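Local structure of regulator of nonsense transcripts 2 (Homo sapiens, 4CEM) at residues A[179-182]-A[187-190]; A[242-247]-A[302-307]; A[129-134]-A[147-152]. The protein acts in nonsense-mediated mRNA decay as the factor UPF2, whose first MIF4G domain is the part crystallised. One frame throughout, in Å; residues are numbered along the deposited sequence.

Contact 1: A[179-182]-A[187-190]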
loop_
_atom_site.group_PDB
_atom_site.type_symbol
_atom_site.label_atom_id
_atom_site.label_comp_id
_atom_site.label_asym_id
_atom_site.label_seq_id
_atom_site.Cartn_x
_atom_site.Cartn_y
_atom_site.Cartn_z
ATOM N N ILE A 179 -11.782 -4.528 -5.624
ATOM C CA ILE A 179 -12.246 -4.948 -6.955
ATOM C C ILE A 179 -13.773 -4.933 -7.047
ATOM O O ILE A 179 -14.338 -4.417 -8.014
ATOM C CB ILE A 179 -11.706 -6.348 -7.349
ATOM C CG1 ILE A 179 -10.441 -6.204 -8.199
ATOM C CG2 ILE A 179 -12.741 -7.144 -8.131
ATOM C CD1 ILE A 179 -9.622 -7.482 -8.272
ATOM N N ASN A 180 -14.428 -5.482 -6.028
ATOM C CA ASN A 180 -15.886 -5.528 -5.981
ATOM C C ASN A 180 -16.506 -4.169 -5.671
ATOM O O ASN A 180 -17.556 -3.823 -6.220
ATOM C CB ASN A 180 -16.343 -6.580 -4.974
ATOM C CG ASN A 180 -15.975 -7.987 -5.407
ATOM O OD1 ASN A 180 -16.125 -8.340 -6.577
ATOM N ND2 ASN A 180 -15.483 -8.795 -4.472
ATOM N N ALA A 181 -15.851 -3.400 -4.806
ATOM C CA ALA A 181 -16.286 -2.041 -4.511
ATOM C C ALA A 181 -16.212 -1.140 -5.747
ATOM O O ALA A 181 -17.089 -0.301 -5.951
ATOM C CB ALA A 181 -15.455 -1.448 -3.383
ATOM N N ASP A 182 -15.177 -1.325 -6.570
ATOM C CA ASP A 182 -14.888 -0.409 -7.676
ATOM C C ASP A 182 -15.102 -1.026 -9.057
ATOM O O ASP A 182 -14.151 -1.430 -9.727
ATOM C CB ASP A 182 -13.456 0.109 -7.552
ATOM C CG ASP A 182 -13.299 1.136 -6.452
ATOM O OD1 ASP A 182 -14.137 1.171 -5.527
ATOM O OD2 ASP A 182 -12.334 1.927 -6.520
ATOM N N THR A 187 -13.299 4.498 -6.877
ATOM C CA THR A 187 -12.962 5.377 -5.758
ATOM C C THR A 187 -11.677 4.967 -5.034
ATOM O O THR A 187 -11.045 5.786 -4.371
ATOM C CB THR A 187 -14.125 5.421 -4.745
ATOM O OG1 THR A 187 -14.732 4.125 -4.657
ATOM C CG2 THR A 187 -15.174 6.424 -5.186
ATOM N N HIS A 188 -11.286 3.704 -5.168
ATOM C CA HIS A 188 -10.084 3.195 -4.512
ATOM C C HIS A 188 -8.873 3.165 -5.426
ATOM O O HIS A 188 -7.884 2.510 -5.109
ATOM C CB HIS A 188 -10.343 1.785 -3.957
ATOM C CG HIS A 188 -11.493 1.705 -2.964
ATOM N ND1 HIS A 188 -12.738 1.341 -3.321
ATOM C CD2 HIS A 188 -11.532 1.932 -1.586
ATOM C CE1 HIS A 188 -13.535 1.347 -2.236
ATOM N NE2 HIS A 188 -12.796 1.710 -1.176
ATOM N N VAL A 189 -8.910 3.883 -6.547
ATOM C CA VAL A 189 -7.845 3.770 -7.556
ATOM C C VAL A 189 -6.478 4.068 -6.966
ATOM O O VAL A 189 -5.536 3.286 -7.140
ATOM C CB VAL A 189 -8.058 4.706 -8.756
ATOM C CG1 VAL A 189 -6.982 4.465 -9.802
ATOM C CG2 VAL A 189 -9.424 4.480 -9.364
ATOM N N SER A 190 -6.382 5.195 -6.265
ATOM C CA SER A 190 -5.133 5.615 -5.634
ATOM C C SER A 190 -4.642 4.602 -4.592
ATOM O O SER A 190 -3.444 4.494 -4.344
ATOM C CB SER A 190 -5.305 6.982 -4.974
ATOM O OG SER A 190 -6.076 6.863 -3.793
#

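Contact 2: A[242-247]-A[302-307]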
loop_
_atom_site.group_PDB
_atom_site.type_symbol
_atom_site.label_atom_id
_atom_site.label_comp_id
_atom_site.label_asym_id
_atom_site.label_seq_id
_atom_site.Cartn_x
_atom_site.Cartn_y
_atom_site.Cartn_z
ATOM N N GLU A 242 -7.743 -7.526 -13.753
ATOM C CA GLU A 242 -9.191 -7.493 -13.718
ATOM C C GLU A 242 -9.691 -6.129 -13.242
ATOM O O GLU A 242 -10.646 -5.587 -13.798
ATOM C CB GLU A 242 -9.676 -8.596 -12.792
ATOM C CG GLU A 242 -11.145 -8.913 -12.875
ATOM C CD GLU A 242 -11.543 -9.866 -11.773
ATOM O OE1 GLU A 242 -10.761 -10.804 -11.499
ATOM O OE2 GLU A 242 -12.618 -9.668 -11.172
ATOM N N TYR A 243 -9.045 -5.574 -12.221
ATOM C CA TYR A 243 -9.338 -4.207 -11.791
ATOM C C TYR A 243 -9.021 -3.243 -12.917
ATOM O O TYR A 243 -9.817 -2.367 -13.242
ATOM C CB TYR A 243 -8.511 -3.819 -10.570
ATOM C CG TYR A 243 -8.842 -2.447 -10.024
ATOM C CD1 TYR A 243 -9.823 -2.284 -9.048
ATOM C CD2 TYR A 243 -8.171 -1.317 -10.470
ATOM C CE1 TYR A 243 -10.130 -1.033 -8.540
ATOM C CE2 TYR A 243 -8.465 -0.059 -9.966
ATOM C CZ TYR A 243 -9.446 0.081 -9.001
ATOM O OH TYR A 243 -9.750 1.329 -8.496
ATOM N N PHE A 244 -7.840 -3.409 -13.500
ATOM C CA PHE A 244 -7.398 -2.547 -14.577
ATOM C C PHE A 244 -8.366 -2.589 -15.752
ATOM O O PHE A 244 -8.659 -1.555 -16.360
ATOM C CB PHE A 244 -6.004 -2.945 -15.052
ATOM C CG PHE A 244 -5.548 -2.166 -16.241
ATOM C CD1 PHE A 244 -5.176 -0.840 -16.102
ATOM C CD2 PHE A 244 -5.535 -2.740 -17.505
ATOM C CE1 PHE A 244 -4.768 -0.099 -17.202
ATOM C CE2 PHE A 244 -5.131 -2.005 -18.608
ATOM C CZ PHE A 244 -4.747 -0.680 -18.457
ATOM N N THR A 245 -8.835 -3.790 -16.079
ATOM C CA THR A 245 -9.882 -3.971 -17.084
ATOM C C THR A 245 -11.128 -3.134 -16.746
ATOM O O THR A 245 -11.591 -2.312 -17.547
ATOM C CB THR A 245 -10.276 -5.451 -17.177
ATOM O OG1 THR A 245 -9.171 -6.195 -17.700
ATOM C CG2 THR A 245 -11.501 -5.635 -18.067
ATOM N N SER A 246 -11.652 -3.352 -15.546
ATOM C CA SER A 246 -12.771 -2.581 -15.038
ATOM C C SER A 246 -12.514 -1.075 -15.165
ATOM O O SER A 246 -13.385 -0.331 -15.603
ATOM C CB SER A 246 -13.048 -2.969 -13.580
ATOM O OG SER A 246 -13.595 -1.886 -12.862
ATOM N N LEU A 247 -11.317 -0.634 -14.796
ATOM C CA LEU A 247 -10.972 0.791 -14.822
ATOM C C LEU A 247 -10.936 1.353 -16.242
ATOM O O LEU A 247 -11.201 2.538 -16.454
ATOM C CB LEU A 247 -9.617 1.022 -14.140
ATOM C CG LEU A 247 -9.102 2.464 -14.081
ATOM C CD1 LEU A 247 -9.996 3.327 -13.201
ATOM C CD2 LEU A 247 -7.669 2.487 -13.578
ATOM N N ASP A 302 1.084 1.360 -16.736
ATOM C CA ASP A 302 2.521 1.243 -16.678
ATOM C C ASP A 302 2.950 0.190 -15.660
ATOM O O ASP A 302 3.675 -0.751 -15.999
ATOM C CB ASP A 302 3.148 2.578 -16.317
ATOM C CG ASP A 302 4.640 2.491 -16.252
ATOM O OD1 ASP A 302 5.155 1.908 -15.270
ATOM O OD2 ASP A 302 5.292 2.984 -17.194
ATOM N N LEU A 303 2.503 0.365 -14.419
ATOM C CA LEU A 303 2.820 -0.566 -13.339
ATOM C C LEU A 303 2.479 -2.005 -13.755
ATOM O O LEU A 303 3.248 -2.929 -13.509
ATOM C CB LEU A 303 2.085 -0.156 -12.054
ATOM C CG LEU A 303 2.603 1.094 -11.311
ATOM C CD1 LEU A 303 1.485 1.863 -10.627
ATOM C CD2 LEU A 303 3.691 0.751 -10.296
ATOM N N LEU A 304 1.343 -2.188 -14.418
ATOM C CA LEU A 304 0.960 -3.509 -14.896
ATOM C C LEU A 304 1.506 -3.843 -16.298
ATOM O O LEU A 304 1.259 -4.936 -16.802
ATOM C CB LEU A 304 -0.561 -3.648 -14.869
ATOM C CG LEU A 304 -1.208 -3.385 -13.509
ATOM C CD1 LEU A 304 -2.723 -3.536 -13.571
ATOM C CD2 LEU A 304 -0.621 -4.312 -12.459
ATOM N N ASP A 305 2.253 -2.916 -16.907
ATOM C CA ASP A 305 2.828 -3.083 -18.255
ATOM C C ASP A 305 1.774 -3.337 -19.347
ATOM O O ASP A 305 2.043 -4.022 -20.334
ATOM C CB ASP A 305 3.892 -4.193 -18.265
ATOM C CG ASP A 305 4.693 -4.249 -19.583
ATOM O OD1 ASP A 305 4.890 -3.191 -20.232
ATOM O OD2 ASP A 305 5.119 -5.368 -19.962
ATOM N N GLU A 306 0.588 -2.757 -19.171
ATOM C CA GLU A 306 -0.501 -2.879 -20.135
ATOM C C GLU A 306 -0.544 -1.651 -21.036
ATOM O O GLU A 306 -0.125 -0.560 -20.634
ATOM C CB GLU A 306 -1.834 -3.036 -19.400
ATOM C CG GLU A 306 -1.993 -4.368 -18.683
ATOM C CD GLU A 306 -2.155 -5.539 -19.635
ATOM O OE1 GLU A 306 -2.271 -5.323 -20.861
ATOM O OE2 GLU A 306 -2.177 -6.691 -19.160
ATOM N N ASN A 307 -1.029 -1.832 -22.261
ATOM C CA ASN A 307 -1.261 -0.699 -23.161
ATOM C C ASN A 307 -2.564 -0.004 -22.779
ATOM O O ASN A 307 -3.461 -0.621 -22.197
ATOM C CB ASN A 307 -1.311 -1.143 -24.632
ATOM C CG ASN A 307 0.066 -1.247 -25.266
ATOM O OD1 ASN A 307 0.929 -0.393 -25.053
ATOM N ND2 ASN A 307 0.274 -2.290 -26.068
#

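Contact 3: A[129-134]-A[147-152]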
loop_
_atom_site.group_PDB
_atom_site.type_symbol
_atom_site.label_atom_id
_atom_site.label_comp_id
_atom_site.label_asym_id
_atom_site.label_seq_id
_atom_site.Cartn_x
_atom_site.Cartn_y
_atom_site.Cartn_z
ATOM N N LYS A 129 -7.416 -8.302 11.427
ATOM C CA LYS A 129 -8.642 -8.930 10.932
ATOM C C LYS A 129 -9.885 -8.269 11.534
ATOM O O LYS A 129 -10.801 -7.894 10.801
ATOM C CB LYS A 129 -8.648 -10.427 11.214
ATOM C CG LYS A 129 -7.896 -11.261 10.199
ATOM C CD LYS A 129 -7.940 -12.726 10.605
ATOM C CE LYS A 129 -7.089 -13.612 9.714
ATOM N NZ LYS A 129 -6.727 -14.870 10.423
ATOM N N LYS A 130 -9.910 -8.119 12.857
ATOM C CA LYS A 130 -11.006 -7.413 13.530
ATOM C C LYS A 130 -11.175 -6.019 12.933
ATOM O O LYS A 130 -12.292 -5.580 12.659
ATOM C CB LYS A 130 -10.753 -7.279 15.041
ATOM C CG LYS A 130 -10.659 -8.590 15.815
ATOM C CD LYS A 130 -12.000 -9.300 15.925
ATOM C CE LYS A 130 -11.849 -10.650 16.613
ATOM N NZ LYS A 130 -13.083 -11.484 16.500
ATOM N N HIS A 131 -10.060 -5.329 12.724
ATOM C CA HIS A 131 -10.093 -3.970 12.198
ATOM C C HIS A 131 -10.749 -3.903 10.840
ATOM O O HIS A 131 -11.474 -2.955 10.554
ATOM C CB HIS A 131 -8.679 -3.392 12.156
ATOM C CG HIS A 131 -8.607 -1.968 11.662
ATOM N ND1 HIS A 131 -8.558 -0.915 12.497
ATOM C CD2 HIS A 131 -8.543 -1.448 10.365
ATOM C CE1 HIS A 131 -8.474 0.225 11.776
ATOM N NE2 HIS A 131 -8.468 -0.105 10.470
ATOM N N PHE A 132 -10.515 -4.901 9.991
ATOM C CA PHE A 132 -11.199 -4.962 8.693
ATOM C C PHE A 132 -12.637 -5.465 8.823
ATOM O O PHE A 132 -13.409 -5.356 7.875
ATOM C CB PHE A 132 -10.420 -5.817 7.678
ATOM C CG PHE A 132 -9.096 -5.228 7.283
ATOM C CD1 PHE A 132 -9.019 -3.944 6.762
ATOM C CD2 PHE A 132 -7.922 -5.955 7.432
ATOM C CE1 PHE A 132 -7.799 -3.395 6.403
ATOM C CE2 PHE A 132 -6.701 -5.414 7.076
ATOM C CZ PHE A 132 -6.638 -4.132 6.560
ATOM N N GLU A 133 -12.991 -6.019 9.985
ATOM C CA GLU A 133 -14.397 -6.286 10.317
ATOM C C GLU A 133 -15.095 -4.954 10.567
ATOM O O GLU A 133 -16.026 -4.593 9.855
ATOM C CB GLU A 133 -14.527 -7.169 11.563
ATOM C CG GLU A 133 -15.507 -8.305 11.392
ATOM C CD GLU A 133 -14.904 -9.429 10.577
ATOM O OE1 GLU A 133 -14.054 -10.163 11.128
ATOM O OE2 GLU A 133 -15.269 -9.565 9.390
ATOM N N ALA A 134 -14.616 -4.221 11.570
ATOM C CA ALA A 134 -15.189 -2.928 11.938
ATOM C C ALA A 134 -15.442 -2.035 10.723
ATOM O O ALA A 134 -16.460 -1.358 10.658
ATOM C CB ALA A 134 -14.285 -2.219 12.931
ATOM N N ARG A 147 -5.479 2.943 2.428
ATOM C CA ARG A 147 -4.328 2.982 1.528
ATOM C C ARG A 147 -3.068 2.538 2.256
ATOM O O ARG A 147 -2.410 1.573 1.854
ATOM C CB ARG A 147 -4.118 4.377 0.942
ATOM C CG ARG A 147 -3.052 4.392 -0.139
ATOM C CD ARG A 147 -3.057 5.668 -0.959
ATOM N NE ARG A 147 -2.222 6.683 -0.328
ATOM C CZ ARG A 147 -2.663 7.750 0.334
ATOM N NH1 ARG A 147 -3.964 8.003 0.466
ATOM N NH2 ARG A 147 -1.780 8.585 0.866
ATOM N N THR A 148 -2.751 3.239 3.340
ATOM C CA THR A 148 -1.574 2.926 4.132
ATOM C C THR A 148 -1.679 1.526 4.723
ATOM O O THR A 148 -0.721 0.754 4.670
ATOM C CB THR A 148 -1.368 3.961 5.248
ATOM O OG1 THR A 148 -1.445 5.275 4.690
ATOM C CG2 THR A 148 -0.008 3.787 5.900
ATOM N N ASP A 149 -2.848 1.194 5.268
ATOM C CA ASP A 149 -3.062 -0.121 5.866
ATOM C C ASP A 149 -2.665 -1.229 4.907
ATOM O O ASP A 149 -1.951 -2.165 5.281
ATOM C CB ASP A 149 -4.531 -0.321 6.271
ATOM C CG ASP A 149 -4.907 0.414 7.551
ATOM O OD1 ASP A 149 -4.071 1.177 8.081
ATOM O OD2 ASP A 149 -6.053 0.220 8.028
ATOM N N LEU A 150 -3.133 -1.122 3.668
ATOM C CA LEU A 150 -2.858 -2.151 2.672
ATOM C C LEU A 150 -1.354 -2.260 2.434
ATOM O O LEU A 150 -0.803 -3.355 2.404
ATOM C CB LEU A 150 -3.600 -1.872 1.368
ATOM C CG LEU A 150 -3.661 -3.062 0.405
ATOM C CD1 LEU A 150 -4.574 -4.147 0.948
ATOM C CD2 LEU A 150 -4.120 -2.626 -0.980
ATOM N N ARG A 151 -0.683 -1.126 2.293
ATOM C CA ARG A 151 0.760 -1.145 2.138
ATOM C C ARG A 151 1.420 -1.748 3.369
ATOM O O ARG A 151 2.369 -2.532 3.256
ATOM C CB ARG A 151 1.306 0.258 1.911
ATOM C CG ARG A 151 2.826 0.312 1.940
ATOM C CD ARG A 151 3.326 1.733 1.887
ATOM N NE ARG A 151 4.776 1.787 2.015
ATOM C CZ ARG A 151 5.482 2.914 2.032
ATOM N NH1 ARG A 151 4.873 4.088 1.932
ATOM N NH2 ARG A 151 6.803 2.868 2.149
ATOM N N PHE A 152 0.916 -1.363 4.540
ATOM C CA PHE A 152 1.477 -1.803 5.811
ATOM C C PHE A 152 1.381 -3.331 5.924
ATOM O O PHE A 152 2.400 -3.993 6.095
ATOM C CB PHE A 152 0.759 -1.102 6.965
ATOM C CG PHE A 152 1.462 -1.188 8.313
ATOM C CD1 PHE A 152 2.627 -1.926 8.510
ATOM C CD2 PHE A 152 0.926 -0.509 9.405
ATOM C CE1 PHE A 152 3.225 -1.987 9.755
ATOM C CE2 PHE A 152 1.524 -0.571 10.649
ATOM C CZ PHE A 152 2.675 -1.309 10.823
#

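Contact 1: A[179-182]-A[187-190]
D182 OD1 takes two side-chain bonds at once. H188 ND1 donates to it over 2.6 Å with an N-H...O angle of 151°, and the T187 hydroxyl adds a weak bond from OG1 at 3.1 Å. The acceptor lies close to the plane of the imidazole, at its edge, but the ring N-H reaches OD1 from above the carboxylate plane, 45° out of it. The other oxygen, D182 OD2, turns to the backbone and receives the amide N-H of H188 along a nearly straight path; the modelled length of that bond is too short to be taken at face value. The amide N of T187 also lies 2.8 Å from D182 OD2, but its N-H is badly aimed for a bond.

All this happens at a corner of the all-helical, HEAT-like MIF4G domain. D182 is the first residue to leave helix 164-181, and H188 occupies the N-cap position of helix 189-204, so a single carboxylate ties the end of one helix to the start of the next. H188 holds CG anti to its own carbonyl carbon (chi1 -58°), which, with chi2, brings the ND1 edge of the ring to the D182 carboxylate. The ring bond to D182 OD1 probably fixes the imidazole's rotation. The nearby helix start would probably help to keep the buried carboxylate ionised.

The last helical residue, A181, adds an apolar touch, with its CB 3.6 Å from H188 CE1. Beyond the turn, I143 and L146 of helix 143-158 pack on the H188 side chain, and Y243 OH, from helix 230-259, makes a further weak hydrogen bond to D182 OD2.

Contact 2: A[242-247]-A[302-307]
F244 is the side chain that helix 230-259 contributes here, and it packs on the chain just as helix 283-303 ends in a Schellman motif within the MIF4G helical domain. Two residues of that ending carry most of the contact. L304 brings its CD1 branch to 3.6 Å from F244 CB, the two side chains running past one another in opposite senses. E306 offers its aliphatic part: CB comes to 3.5 Å from F244 CE2, with CG a little farther along the same part of the ring. E306 CB, like L304 CD1, meets the ring obliquely, while the carboxylate of E306 is carried off beyond by a bend at chi2 (-70°).

F244 extends across the gap because its CG stands anti to the backbone N (chi1 175°). A301 also touches its side chain, and L206 packs on L304 from a loop.

Behind this first shell, the turn at D305 probably helps to bring E306 beside F244. D305 takes a positive phi of 59°, and its N bonds back to D302 O over 2.7 Å, which turns the chain sharply away from the helix between L304 and E306. The D305 carboxylate is clasped in salt bridges by R209 and K212, and R209 also donates from NH1 to N307 OD1. The backbone O of N307 lies in the ring plane at the edge of F244, 4.0 Å from F244 CZ.

Contact 3: A[129-134]-A[147-152]
Two rings, H131 and F132, and one carboxylate, D149, are the flat groups that meet here, and neither ring is stacked on the acid. D149 OD2 comes to both rings at a slant. It lies 3.4 Å from H131 NE2 and 3.8 Å from H131 CD2, so the oxygen sits by the outer corner of the imidazole, whose plane is turned 66° from that of the carboxylate.

The contact joins helix 120-137 to helix 143-158, which follow each other in the chain and run in roughly opposite directions as a helical hairpin of the MIF4G domain. Between 129-134 and 147-152 the closest CA atoms, those of F132 and D149, are 9.9 Å apart. Side chains therefore have to span the gap. H131 does so by setting CG anti to its backbone N (chi1 -178°), and its imidazole meets the acid coming from the opposite direction. D149 keeps its CG beside its own backbone N, a position that sends the carboxylate out from helix 143-158 toward the two aromatic residues.

D149 is largely buried, and its stronger partner lies one turn back in its own helix: K145 NZ forms a salt bridge with OD1. That charge probably helps to stabilise the acid, with the imidazole close to its other oxygen. Q174, from helix 164-181, touches both F132 and L150 and so brings a third helix against the pair. The CB of F132 does not point at 147-152, yet the ring reaches over until F132 CE1 is 4.3 Å from D149 OD2.

In the fold
Contact 1 sits between the other two and touches both. Its centre is about 13 Å from that of contact 2, and the two meet directly: Y243 OH packs 3.2 Å from V189 CA, and S246 OG lies 3.2 Å from D182 O, a weak but probable hydrogen bond. Contact 3 has its centre about 15 Å from that of contact 1 and meets it where S190 O packs against R147 CD at 3.6 Å. Contacts 2 and 3 stay apart, with centres about 24 Å and nearest atoms about 10 Å from each other. Along the chain the order is contact 3, contact 1, contact 2, all within the MIF4G domain.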